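Local coordinates for lactose Operon Repressor (Escherichia coli, PDB 1JYE), which probably represses transcription of the lactose operon by binding operator DNA as a dimer, its grip being weakened when an inducer sugar is bound, at residues L62-L71 and G91-V99; V99-K108 and Y126-V136. The protein carries 1 engineered substitution. All coordinates share one frame; numbering follows the deposited sequence.

In the fold
Both contacts lie in the alpha/beta subdomain built on the parallel sheet 93-98, 63-68, 122-125, 145-147, the N-terminal half of a periplasmic-binding-protein-like core. Contact 1 joins the first two strands of the chain; contact 2 starts where the second strand ends and pairs helix 104-115 with helix 130-139. Their centres are about 16 Å apart, and Val-99 belongs to both. They also touch directly: Ser-69 OG of contact 1 lies 3.5 Å from Tyr-126 CD1 of contact 2. This junction is at the C-terminal end of the parallel strands, the side on which lac repressor takes up inducer between its two subdomains.

Contact 1: residues L62-L71 and G91-V99; sequences LLIGVATSSL and GASVVVSMV
Leu-63 to Thr-68 and Ser-93 to Met-98 run as parallel strands in step, Leu-63 beside Ser-93 and Thr-68 beside Met-98, with axes 4.6 Å apart at closest and a 23° angle between their directions. Seven backbone hydrogen bonds join them, from Ser-93 N to Leu-62 O at one end to Val-99 N to Thr-68 O at the other; Ser-97 N reaches Val-66 O at 2.8 Å and almost straight (178°). Beyond the first of these, water 1 donates to both Leu-62 O and Gly-91 O, next to the Schellman turn by which Gly-91 ends helix 74-89. That helix belongs to a beta-alpha-beta crossover and packs against Thr-68 and Val-94; on the same face Leu-304 of helix 293-308 meets Ile-64. Here the Val-94 methyls reach two neighbours, CG2 meeting Ile-64 CG1 at 3.7 Å and CG1 meeting Val-66 CG2 at 3.6 Å. Thr-68 turns CG2 to Val-96 CG1 (3.8 Å), while OG1, anti to the backbone N, donates to an in-plane lone pair of Ser-69 O and also bonds Asn-125 ND2. On the other face Leu-63 CD1 crosses to Val-95 CG2 at 3.5 Å, and helix 104-115 packs on Val-95 and Ser-97. Met-98, bent at chi3 (79°), brings SD to Leu-71 N for a weak hydrogen bond of 3.4 Å and lays CG and CE beside Ser-70. Replacing Met-98 by an alanine removes SD and CE, which is likely to leave Leu-71 N without this weak acceptor and a gap beside Ser-70. The engineered Leu-84 of the second subunit packs on Val-96 and Leu-71, and Val-94 and Val-96 make backbone hydrogen bonds to that subunit. Main-chain bonds thus set the register; apolar branches interlock mainly around Val-94, and between Leu-63 and Val-95 on the other face.

Contact 2: residues V99-K108 and Y126-V136; sequences VERSGVEACK and YPLDDQDAIAV
Val-99 and Cys-107 pack around the Tyr-126 ring where two strand-to-helix connections of a Rossmann-like alpha/beta layer run side by side, and the helices that follow, 104-108 and 130-136, pack nearly parallel (axes 9.8 Å apart, 21° between directions). The aromatic contacts come first. Val-99 crosses the ring at about a right angle, setting CG1 over one face, 3.4 Å from Tyr-126 CE1, while CG2 makes an off-centre CH-pi contact. Cys-107 SG approaches obliquely, 4.7 Å from the Tyr-126 ring centroid and 46° off its normal, a sulfur-aromatic contact. With CG anti to the backbone N (chi1 -175°), the Tyr-126 ring extends to the loop before helix 104-115, where its OH borders Ser-102 N at an angle too poor for a hydrogen bond. Pro-127 CD covers part of a ring face, and Leu-128 CD2 lies in plane at the edge. Apolar packing continues between the helices: Val-104 CG2 meets Val-136 CG2 at 3.9 Å, and Cys-107 SG touches Leu-128 CD1 and Val-136 CG2. Phe-147, on the outermost strand 145-147, packs on Leu-128 and Val-136. The polar part gathers at the helix starts. Gly-103 takes one N-cap position and Asp-129 the other, its OD1 accepting from Asp-132 N at 2.8 Å, an arrangement that would probably steady the first turn and partly offset the carboxylate charge. The Asp-132 carboxylate in turn lies alongside Val-104, CG being 3.5 Å from Val-104 CB. Water 2 links the two helix starts: it donates to Asp-132 OD2 at 2.8 Å and accepts a weak hydrogen bond from Val-104 N.

Contact 1: residues L62-L71 and G91-V99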
loop_
_atom_site.group_PDB
_atom_site.type_symbol
_atom_site.label_atom_id
_atom_site.label_comp_id
_atom_site.label_asym_id
_atom_site.label_seq_id
_atom_site.Cartn_x
_atom_site.Cartn_y
_atom_site.Cartn_z
ATOM N N LEU A 62 -2.300 24.862 -14.313
ATOM C CA LEU A 62 -2.087 23.554 -15.000
ATOM C C LEU A 62 -2.785 22.440 -14.230
ATOM O O LEU A 62 -2.620 22.316 -13.016
ATOM C CB LEU A 62 -0.591 23.256 -15.108
ATOM C CG LEU A 62 -0.200 21.956 -15.813
ATOM C CD1 LEU A 62 -0.837 21.901 -17.198
ATOM C CD2 LEU A 62 1.316 21.873 -15.913
ATOM N N LEU A 63 -3.556 21.626 -14.946
ATOM C CA LEU A 63 -4.300 20.536 -14.324
ATOM C C LEU A 63 -4.346 19.273 -15.181
ATOM O O LEU A 63 -4.683 19.326 -16.365
ATOM C CB LEU A 63 -5.732 20.998 -14.041
ATOM C CG LEU A 63 -6.692 20.015 -13.372
ATOM C CD1 LEU A 63 -6.324 19.856 -11.909
ATOM C CD2 LEU A 63 -8.118 20.530 -13.500
ATOM N N ILE A 64 -4.010 18.137 -14.578
ATOM C CA ILE A 64 -4.047 16.864 -15.287
ATOM C C ILE A 64 -4.968 15.896 -14.554
ATOM O O ILE A 64 -5.254 16.069 -13.368
ATOM C CB ILE A 64 -2.642 16.244 -15.422
ATOM C CG1 ILE A 64 -2.017 16.032 -14.042
ATOM C CG2 ILE A 64 -1.764 17.152 -16.278
ATOM C CD1 ILE A 64 -0.621 15.430 -14.091
ATOM N N GLY A 65 -5.443 14.884 -15.270
ATOM C CA GLY A 65 -6.336 13.920 -14.663
ATOM C C GLY A 65 -5.778 12.514 -14.688
ATOM O O GLY A 65 -5.078 12.126 -15.624
ATOM N N VAL A 66 -6.085 11.751 -13.647
ATOM C CA VAL A 66 -5.625 10.374 -13.553
ATOM C C VAL A 66 -6.805 9.440 -13.306
ATOM O O VAL A 66 -7.555 9.622 -12.346
ATOM C CB VAL A 66 -4.620 10.182 -12.388
ATOM C CG1 VAL A 66 -4.219 8.714 -12.288
ATOM C CG2 VAL A 66 -3.386 11.052 -12.602
ATOM N N ALA A 67 -6.979 8.460 -14.188
ATOM C CA ALA A 67 -8.030 7.458 -14.027
ATOM C C ALA A 67 -7.225 6.275 -13.505
ATOM O O ALA A 67 -6.330 5.781 -14.192
ATOM C CB ALA A 67 -8.672 7.127 -15.373
ATOM N N THR A 68 -7.524 5.811 -12.298
ATOM C CA THR A 68 -6.716 4.737 -11.731
ATOM C C THR A 68 -7.431 3.558 -11.097
ATOM O O THR A 68 -8.564 3.672 -10.628
ATOM C CB THR A 68 -5.756 5.314 -10.662
ATOM O OG1 THR A 68 -4.960 4.262 -10.103
ATOM C CG2 THR A 68 -6.556 5.982 -9.546
ATOM N N SER A 69 -6.741 2.420 -11.088
ATOM C CA SER A 69 -7.250 1.217 -10.453
ATOM C C SER A 69 -7.257 1.581 -8.971
ATOM O O SER A 69 -6.629 2.562 -8.573
ATOM C CB SER A 69 -6.298 0.040 -10.680
ATOM O OG SER A 69 -6.216 -0.302 -12.053
ATOM N N SER A 70 -7.947 0.790 -8.160
ATOM C CA SER A 70 -8.032 1.067 -6.732
ATOM C C SER A 70 -6.688 1.334 -6.059
ATOM O O SER A 70 -5.727 0.583 -6.234
ATOM C CB SER A 70 -8.728 -0.088 -6.011
ATOM O OG SER A 70 -8.726 0.141 -4.612
ATOM N N LEU A 71 -6.633 2.408 -5.277
ATOM C CA LEU A 71 -5.413 2.763 -4.566
ATOM C C LEU A 71 -5.232 1.878 -3.337
ATOM O O LEU A 71 -4.248 2.000 -2.611
ATOM C CB LEU A 71 -5.437 4.240 -4.164
ATOM C CG LEU A 71 -5.491 5.215 -5.344
ATOM C CD1 LEU A 71 -5.383 6.641 -4.831
ATOM C CD2 LEU A 71 -4.355 4.913 -6.319
ATOM N N GLY A 91 4.502 21.942 -10.876
ATOM C CA GLY A 91 3.432 22.918 -10.743
ATOM C C GLY A 91 2.103 22.537 -11.365
ATOM O O GLY A 91 1.356 23.401 -11.825
ATOM N N ALA A 92 1.792 21.246 -11.380
ATOM C CA ALA A 92 0.535 20.786 -11.952
ATOM C C ALA A 92 -0.353 20.157 -10.887
ATOM O O ALA A 92 0.113 19.356 -10.077
ATOM C CB ALA A 92 0.805 19.773 -13.058
ATOM N N SER A 93 -1.628 20.534 -10.884
ATOM C CA SER A 93 -2.587 19.974 -9.944
ATOM C C SER A 93 -3.126 18.710 -10.591
ATOM O O SER A 93 -3.096 18.574 -11.815
ATOM C CB SER A 93 -3.724 20.960 -9.673
ATOM O OG SER A 93 -3.261 22.030 -8.871
ATOM N N VAL A 94 -3.626 17.791 -9.774
ATOM C CA VAL A 94 -4.120 16.524 -10.294
ATOM C C VAL A 94 -5.498 16.108 -9.798
ATOM O O VAL A 94 -5.745 16.045 -8.591
ATOM C CB VAL A 94 -3.135 15.383 -9.941
ATOM C CG1 VAL A 94 -3.559 14.089 -10.623
ATOM C CG2 VAL A 94 -1.723 15.773 -10.340
ATOM N N VAL A 95 -6.393 15.825 -10.740
ATOM C CA VAL A 95 -7.729 15.353 -10.409
ATOM C C VAL A 95 -7.611 13.838 -10.537
ATOM O O VAL A 95 -7.146 13.333 -11.559
ATOM C CB VAL A 95 -8.789 15.866 -11.410
ATOM C CG1 VAL A 95 -10.171 15.346 -11.020
ATOM C CG2 VAL A 95 -8.782 17.391 -11.441
ATOM N N VAL A 96 -8.012 13.113 -9.498
ATOM C CA VAL A 96 -7.911 11.659 -9.515
ATOM C C VAL A 96 -9.273 10.987 -9.448
ATOM O O VAL A 96 -10.084 11.289 -8.571
ATOM C CB VAL A 96 -7.057 11.150 -8.328
ATOM C CG1 VAL A 96 -6.874 9.633 -8.423
ATOM C CG2 VAL A 96 -5.712 11.855 -8.319
ATOM N N SER A 97 -9.518 10.075 -10.385
ATOM C CA SER A 97 -10.771 9.336 -10.434
ATOM C C SER A 97 -10.442 7.851 -10.319
ATOM O O SER A 97 -9.645 7.324 -11.101
ATOM C CB SER A 97 -11.503 9.608 -11.753
ATOM O OG SER A 97 -12.704 8.856 -11.835
ATOM N N MET A 98 -11.036 7.182 -9.337
ATOM C CA MET A 98 -10.786 5.761 -9.135
ATOM C C MET A 98 -11.877 4.982 -9.859
ATOM O O MET A 98 -13.063 5.145 -9.577
ATOM C CB MET A 98 -10.780 5.438 -7.637
ATOM C CG MET A 98 -9.800 4.340 -7.238
ATOM S SD MET A 98 -9.530 4.259 -5.441
ATOM C CE MET A 98 -10.999 3.388 -4.942
ATOM N N VAL A 99 -11.468 4.135 -10.798
ATOM C CA VAL A 99 -12.410 3.360 -11.596
ATOM C C VAL A 99 -13.232 2.344 -10.815
ATOM O O VAL A 99 -12.702 1.573 -10.017
ATOM C CB VAL A 99 -11.681 2.641 -12.748
ATOM C CG1 VAL A 99 -12.682 1.877 -13.610
ATOM C CG2 VAL A 99 -10.933 3.661 -13.590
HETATM O O HOH W 1 -1.494 24.097 -11.294
#

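Contact 2: residues V99-K108 and Y126-V136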
loop_
_atom_site.group_PDB
_atom_site.type_symbol
_atom_site.label_atom_id
_atom_site.label_comp_id
_atom_site.label_asym_id
_atom_site.label_seq_id
_atom_site.Cartn_x
_atom_site.Cartn_y
_atom_site.Cartn_z
ATOM N N VAL A 99 -11.468 4.135 -10.798
ATOM C CA VAL A 99 -12.410 3.360 -11.596
ATOM C C VAL A 99 -13.232 2.344 -10.815
ATOM O O VAL A 99 -12.702 1.573 -10.017
ATOM C CB VAL A 99 -11.681 2.641 -12.748
ATOM C CG1 VAL A 99 -12.682 1.877 -13.610
ATOM C CG2 VAL A 99 -10.933 3.661 -13.590
ATOM N N GLU A 100 -14.539 2.350 -11.071
ATOM C CA GLU A 100 -15.479 1.447 -10.417
ATOM C C GLU A 100 -15.077 -0.016 -10.588
ATOM O O GLU A 100 -15.755 -0.916 -10.091
ATOM C CB GLU A 100 -16.887 1.667 -10.978
ATOM C CG GLU A 100 -17.394 3.094 -10.826
ATOM C CD GLU A 100 -18.802 3.279 -11.362
ATOM O OE1 GLU A 100 -19.015 3.053 -12.572
ATOM O OE2 GLU A 100 -19.694 3.652 -10.572
ATOM N N ARG A 101 -13.978 -0.241 -11.301
ATOM C CA ARG A 101 -13.453 -1.582 -11.534
ATOM C C ARG A 101 -14.258 -2.404 -12.534
ATOM O O ARG A 101 -15.466 -2.222 -12.685
ATOM C CB ARG A 101 -13.363 -2.353 -10.212
ATOM C CG ARG A 101 -12.474 -1.704 -9.168
ATOM C CD ARG A 101 -12.436 -2.502 -7.865
ATOM N NE ARG A 101 -11.917 -3.858 -8.042
ATOM C CZ ARG A 101 -12.641 -4.897 -8.450
ATOM N NH1 ARG A 101 -13.930 -4.750 -8.726
ATOM N NH2 ARG A 101 -12.074 -6.088 -8.583
ATOM N N SER A 102 -13.560 -3.311 -13.211
ATOM C CA SER A 102 -14.158 -4.205 -14.193
ATOM C C SER A 102 -14.905 -3.522 -15.332
ATOM O O SER A 102 -16.013 -3.013 -15.146
ATOM C CB SER A 102 -15.100 -5.188 -13.494
ATOM O OG SER A 102 -14.405 -5.977 -12.544
ATOM N N GLY A 103 -14.297 -3.513 -16.514
ATOM C CA GLY A 103 -14.955 -2.925 -17.665
ATOM C C GLY A 103 -14.384 -1.661 -18.275
ATOM O O GLY A 103 -13.921 -0.754 -17.581
ATOM N N VAL A 104 -14.438 -1.610 -19.602
ATOM C CA VAL A 104 -13.960 -0.464 -20.355
ATOM C C VAL A 104 -14.949 0.686 -20.173
ATOM O O VAL A 104 -14.574 1.855 -20.235
ATOM C CB VAL A 104 -13.839 -0.810 -21.858
ATOM C CG1 VAL A 104 -15.181 -1.303 -22.386
ATOM C CG2 VAL A 104 -13.369 0.405 -22.642
ATOM N N GLU A 105 -16.215 0.349 -19.938
ATOM C CA GLU A 105 -17.243 1.366 -19.746
ATOM C C GLU A 105 -16.994 2.161 -18.468
ATOM O O GLU A 105 -17.203 3.371 -18.433
ATOM C CB GLU A 105 -18.631 0.724 -19.686
ATOM C CG GLU A 105 -19.068 0.065 -20.983
ATOM C CD GLU A 105 -18.949 0.995 -22.174
ATOM O OE1 GLU A 105 -19.388 2.158 -22.066
ATOM O OE2 GLU A 105 -18.421 0.561 -23.221
ATOM N N ALA A 106 -16.552 1.472 -17.422
ATOM C CA ALA A 106 -16.270 2.121 -16.147
ATOM C C ALA A 106 -15.116 3.103 -16.325
ATOM O O ALA A 106 -15.118 4.191 -15.746
ATOM C CB ALA A 106 -15.914 1.077 -15.095
ATOM N N CYS A 107 -14.133 2.718 -17.134
ATOM C CA CYS A 107 -12.980 3.576 -17.378
ATOM C C CYS A 107 -13.388 4.764 -18.242
ATOM O O CYS A 107 -12.929 5.883 -18.024
ATOM C CB CYS A 107 -11.860 2.786 -18.064
ATOM S SG CYS A 107 -10.257 3.627 -18.044
ATOM N N LYS A 108 -14.251 4.522 -19.224
ATOM C CA LYS A 108 -14.714 5.604 -20.087
ATOM C C LYS A 108 -15.464 6.644 -19.261
ATOM O O LYS A 108 -15.343 7.845 -19.497
ATOM C CB LYS A 108 -15.627 5.057 -21.183
ATOM C CG LYS A 108 -14.898 4.238 -22.231
ATOM C CD LYS A 108 -15.874 3.653 -23.239
ATOM C CE LYS A 108 -15.141 2.950 -24.361
ATOM N NZ LYS A 108 -14.291 3.908 -25.114
ATOM N N TYR A 126 -5.037 2.093 -15.484
ATOM C CA TYR A 126 -6.058 1.061 -15.351
ATOM C C TYR A 126 -5.809 -0.002 -16.430
ATOM O O TYR A 126 -5.535 0.336 -17.576
ATOM C CB TYR A 126 -7.426 1.716 -15.548
ATOM C CG TYR A 126 -8.605 0.808 -15.314
ATOM C CD1 TYR A 126 -9.039 0.512 -14.023
ATOM C CD2 TYR A 126 -9.287 0.237 -16.386
ATOM C CE1 TYR A 126 -10.125 -0.333 -13.806
ATOM C CE2 TYR A 126 -10.372 -0.609 -16.183
ATOM C CZ TYR A 126 -10.786 -0.890 -14.891
ATOM O OH TYR A 126 -11.858 -1.728 -14.690
ATOM N N PRO A 127 -5.913 -1.296 -16.079
ATOM C CA PRO A 127 -5.676 -2.370 -17.054
ATOM C C PRO A 127 -6.692 -2.438 -18.191
ATOM O O PRO A 127 -7.886 -2.603 -17.961
ATOM C CB PRO A 127 -5.680 -3.624 -16.185
ATOM C CG PRO A 127 -6.689 -3.284 -15.134
ATOM C CD PRO A 127 -6.333 -1.853 -14.779
ATOM N N LEU A 128 -6.204 -2.324 -19.424
ATOM C CA LEU A 128 -7.079 -2.350 -20.594
ATOM C C LEU A 128 -6.483 -3.186 -21.720
ATOM O O LEU A 128 -5.294 -3.071 -22.008
ATOM C CB LEU A 128 -7.297 -0.925 -21.107
ATOM C CG LEU A 128 -8.077 0.026 -20.199
ATOM C CD1 LEU A 128 -7.810 1.465 -20.605
ATOM C CD2 LEU A 128 -9.566 -0.303 -20.282
ATOM N N ASP A 129 -7.296 -4.023 -22.360
ATOM C CA ASP A 129 -6.767 -4.814 -23.462
ATOM C C ASP A 129 -6.655 -3.911 -24.689
ATOM O O ASP A 129 -7.013 -2.734 -24.626
ATOM C CB ASP A 129 -7.631 -6.060 -23.742
ATOM C CG ASP A 129 -8.990 -5.740 -24.347
ATOM O OD1 ASP A 129 -9.261 -4.577 -24.701
ATOM O OD2 ASP A 129 -9.795 -6.689 -24.481
ATOM N N ASP A 130 -6.152 -4.449 -25.793
ATOM C CA ASP A 130 -5.956 -3.655 -27.002
ATOM C C ASP A 130 -7.160 -2.829 -27.444
ATOM O O ASP A 130 -7.085 -1.601 -27.513
ATOM C CB ASP A 130 -5.495 -4.560 -28.149
ATOM C CG ASP A 130 -5.034 -3.775 -29.366
ATOM O OD1 ASP A 130 -5.863 -3.501 -30.261
ATOM O OD2 ASP A 130 -3.837 -3.421 -29.423
ATOM N N GLN A 131 -8.269 -3.498 -27.738
ATOM C CA GLN A 131 -9.471 -2.809 -28.189
ATOM C C GLN A 131 -10.053 -1.822 -27.182
ATOM O O GLN A 131 -10.491 -0.735 -27.562
ATOM C CB GLN A 131 -10.533 -3.830 -28.601
ATOM C CG GLN A 131 -10.399 -4.296 -30.044
ATOM C CD GLN A 131 -8.978 -4.677 -30.416
ATOM O OE1 GLN A 131 -8.430 -5.655 -29.906
ATOM N NE2 GLN A 131 -8.372 -3.902 -31.308
ATOM N N ASP A 132 -10.055 -2.188 -25.904
ATOM C CA ASP A 132 -10.593 -1.297 -24.883
ATOM C C ASP A 132 -9.725 -0.055 -24.693
ATOM O O ASP A 132 -10.243 1.038 -24.457
ATOM C CB ASP A 132 -10.757 -2.031 -23.546
ATOM C CG ASP A 132 -11.871 -3.066 -23.580
ATOM O OD1 ASP A 132 -12.749 -2.971 -24.467
ATOM O OD2 ASP A 132 -11.880 -3.964 -22.710
ATOM N N ALA A 133 -8.406 -0.215 -24.791
ATOM C CA ALA A 133 -7.508 0.927 -24.633
ATOM C C ALA A 133 -7.734 1.902 -25.785
ATOM O O ALA A 133 -7.754 3.120 -25.592
ATOM C CB ALA A 133 -6.050 0.460 -24.606
ATOM N N ILE A 134 -7.904 1.363 -26.988
ATOM C CA ILE A 134 -8.149 2.205 -28.154
ATOM C C ILE A 134 -9.470 2.948 -27.956
ATOM O O ILE A 134 -9.588 4.128 -28.289
ATOM C CB ILE A 134 -8.205 1.359 -29.444
ATOM C CG1 ILE A 134 -6.799 0.844 -29.776
ATOM C CG2 ILE A 134 -8.762 2.192 -30.600
ATOM C CD1 ILE A 134 -6.756 -0.144 -30.930
ATOM N N ALA A 135 -10.454 2.254 -27.392
ATOM C CA ALA A 135 -11.763 2.847 -27.139
ATOM C C ALA A 135 -11.656 3.976 -26.115
ATOM O O ALA A 135 -12.273 5.032 -26.270
ATOM C CB ALA A 135 -12.731 1.779 -26.650
ATOM N N VAL A 136 -10.877 3.754 -25.062
ATOM C CA VAL A 136 -10.702 4.783 -24.043
ATOM C C VAL A 136 -9.981 5.993 -24.633
ATOM O O VAL A 136 -10.335 7.137 -24.346
ATOM C CB VAL A 136 -9.903 4.243 -22.838
ATOM C CG1 VAL A 136 -9.550 5.383 -21.883
ATOM C CG2 VAL A 136 -10.728 3.192 -22.110
HETATM O O HOH W 2 -13.844 -4.296 -20.753
#